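Long-range contact in Dr hemagglutinin structural subunit (PDB 2JKJ), which forms the adhesive fimbriae of uropathogenic Escherichia coli, binding the Dr blood group antigen and mediating attachment to the upper urinary tract: residues P53-A58 with G119-I124. Sequence-based numbering, arbitrary orientation.
Sequences PVTVQA and GGIIGI. With CLM (chloramphenicol), chain I.
Ile121 lays its CG2 methyl against the ring of Pro53, with CG2 and Pro53 CB 3.6 Å apart. The two residues belong to neighbouring antiparallel strands of the immunoglobulin-like beta sandwich of this fimbrial subunit. Four backbone hydrogen bonds join the strands. Val54 and Ile122 form one hydrogen-bonded pair, and Val56 and Gly120 form the next. The bond from Val54 N to Ile122 O is short at 2.7 Å but bent, with 131° at the hydrogen. The return bond from Ile122 N to Val54 O is much straighter, at 168°.

The two faces of the pairing differ. Val54, Val56 and Ile122 are buried on the inner one, where Val56 CG2 meets Ile122 CG1 at 3.9 Å and the two side chains cross at a slant. Ile122 holds CG1 anti to its carbonyl carbon (chi1 -62°), which turns this branch to Val56. Val54 CG2 reaches Ile124 CG1 as well. Beyond the pair, Ile122 and Ile124 pack on Ile95 of strand 90-97. Val54 and Val56 rest on Val33 and Val31 of a second subunit, and Gln57 and Ala58 pair with a strand of that subunit, extending the sheet into the neighbouring chain.

The other face carries Pro53, Thr55 and Ile121 and receives chloramphenicol. The Thr55 and Ile121 side chains run alongside each other, and Thr55 CG2 touches Ile121 CD1. The drug's dichloromethyl group lies against Pro53 and Gly123, with CL2 3.5 Å from Pro53 CB. Gly123 CA approaches the other chlorine, CL1, at 3.6 Å. At the nitro end, chloramphenicol O9A lies 3.1 Å from Ile121 CD1.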
loop_
_atom_site.group_PDB
_atom_site.type_symbol
_atom_site.label_atom_id
_atom_site.label_comp_id
_atom_site.label_asym_id
_atom_site.label_seq_id
_atom_site.Cartn_x
_atom_site.Cartn_y
_atom_site.Cartn_z
ATOM N N PRO A 53 -10.219 16.045 -1.089
ATOM C CA PRO A 53 -11.181 15.838 -2.162
ATOM C C PRO A 53 -11.178 14.390 -2.629
ATOM O O PRO A 53 -10.190 13.676 -2.467
ATOM C CB PRO A 53 -10.659 16.750 -3.276
ATOM C CG PRO A 53 -9.197 16.824 -3.037
ATOM C CD PRO A 53 -9.036 16.797 -1.544
ATOM N N VAL A 54 -12.294 13.968 -3.211
ATOM C CA VAL A 54 -12.429 12.614 -3.725
ATOM C C VAL A 54 -12.971 12.687 -5.144
ATOM O O VAL A 54 -14.145 12.986 -5.350
ATOM C CB VAL A 54 -13.346 11.757 -2.826
ATOM C CG1 VAL A 54 -13.616 10.403 -3.473
ATOM C CG2 VAL A 54 -12.730 11.582 -1.444
ATOM N N THR A 55 -12.109 12.431 -6.122
ATOM C CA THR A 55 -12.522 12.476 -7.517
ATOM C C THR A 55 -13.457 11.324 -7.856
ATOM O O THR A 55 -13.283 10.202 -7.377
ATOM C CB THR A 55 -11.320 12.527 -8.476
ATOM O OG1 THR A 55 -10.527 11.342 -8.322
ATOM C CG2 THR A 55 -10.467 13.751 -8.191
ATOM N N VAL A 56 -14.458 11.617 -8.677
ATOM C CA VAL A 56 -15.419 10.611 -9.098
ATOM C C VAL A 56 -15.655 10.729 -10.597
ATOM O O VAL A 56 -15.942 11.814 -11.107
ATOM C CB VAL A 56 -16.741 10.720 -8.313
ATOM C CG1 VAL A 56 -17.738 9.681 -8.808
ATOM C CG2 VAL A 56 -16.492 10.558 -6.822
ATOM N N GLN A 57 -15.513 9.607 -11.297
ATOM C CA GLN A 57 -15.727 9.568 -12.738
ATOM C C GLN A 57 -16.534 8.331 -13.110
ATOM O O GLN A 57 -16.032 7.208 -13.053
ATOM C CB GLN A 57 -14.393 9.574 -13.488
ATOM C CG GLN A 57 -13.617 10.878 -13.361
ATOM C CD GLN A 57 -14.196 11.989 -14.215
ATOM O OE1 GLN A 57 -15.212 11.808 -14.882
ATOM N NE2 GLN A 57 -13.549 13.147 -14.197
ATOM N N ALA A 58 -17.794 8.543 -13.473
ATOM C CA ALA A 58 -18.674 7.447 -13.847
ATOM C C ALA A 58 -18.752 7.292 -15.362
ATOM O O ALA A 58 -18.596 8.260 -16.105
ATOM C CB ALA A 58 -20.065 7.661 -13.259
ATOM N N GLY A 119 -19.491 13.127 -13.241
ATOM C CA GLY A 119 -18.064 13.290 -13.029
ATOM C C GLY A 119 -17.936 14.518 -12.142
ATOM O O GLY A 119 -18.568 15.544 -12.401
ATOM N N GLY A 120 -17.169 14.410 -11.064
ATOM C CA GLY A 120 -17.019 15.545 -10.165
ATOM C C GLY A 120 -16.107 15.282 -8.979
ATOM O O GLY A 120 -15.410 14.271 -8.918
ATOM N N ILE A 121 -16.122 16.218 -8.037
ATOM C CA ILE A 121 -15.304 16.133 -6.836
ATOM C C ILE A 121 -16.186 16.073 -5.597
ATOM O O ILE A 121 -17.093 16.889 -5.428
ATOM C CB ILE A 121 -14.341 17.335 -6.742
ATOM C CG1 ILE A 121 -13.485 17.442 -8.004
ATOM C CG2 ILE A 121 -13.484 17.237 -5.492
ATOM C CD1 ILE A 121 -12.103 16.837 -7.856
ATOM N N ILE A 122 -15.914 15.107 -4.729
ATOM C CA ILE A 122 -16.643 14.982 -3.474
ATOM C C ILE A 122 -15.700 15.447 -2.372
ATOM O O ILE A 122 -14.623 14.883 -2.188
ATOM C CB ILE A 122 -17.126 13.541 -3.231
ATOM C CG1 ILE A 122 -18.094 13.104 -4.332
ATOM C CG2 ILE A 122 -17.780 13.425 -1.861
ATOM C CD1 ILE A 122 -19.538 13.431 -4.036
ATOM N N GLY A 123 -16.082 16.509 -1.673
ATOM C CA GLY A 123 -15.243 17.054 -0.615
ATOM C C GLY A 123 -15.549 16.433 0.743
ATOM O O GLY A 123 -16.702 16.144 1.062
ATOM N N ILE A 124 -14.504 16.238 1.542
ATOM C CA ILE A 124 -14.648 15.692 2.887
ATOM C C ILE A 124 -14.318 16.800 3.880
ATOM O O ILE A 124 -13.216 17.346 3.860
ATOM C CB ILE A 124 -13.747 14.462 3.105
ATOM C CG1 ILE A 124 -13.891 13.471 1.945
ATOM C CG2 ILE A 124 -14.075 13.791 4.429
ATOM C CD1 ILE A 124 -15.236 12.767 1.898
HETATM C C1 CLM I . -12.387 20.042 -0.459
HETATM CL CL1 CLM I . -12.479 18.814 0.844
HETATM CL CL2 CLM I . -12.679 19.302 -2.055
HETATM C C2 CLM I . -10.954 20.710 -0.395
HETATM O O2 CLM I . -9.983 20.104 0.088
HETATM N N2 CLM I . -10.917 21.890 -0.890
HETATM C C3 CLM I . -9.677 22.675 -0.928
HETATM C C4 CLM I . -9.700 23.724 0.197
HETATM O O4 CLM I . -8.681 23.476 1.194
HETATM C C5 CLM I . -9.512 23.296 -2.328
HETATM O O5 CLM I . -10.635 24.163 -2.489
HETATM C C6 CLM I . -9.472 22.210 -3.383
HETATM C C7 CLM I . -8.428 21.279 -3.379
HETATM C C8 CLM I . -8.386 20.266 -4.364
HETATM C C9 CLM I . -9.425 20.264 -5.301
HETATM N N9 CLM I . -9.399 19.199 -6.357
HETATM O O9A CLM I . -10.332 19.230 -7.168
HETATM O O9B CLM I . -8.496 18.396 -6.354
HETATM C C10 CLM I . -10.443 21.167 -5.306
HETATM C C11 CLM I . -10.481 22.159 -4.341
#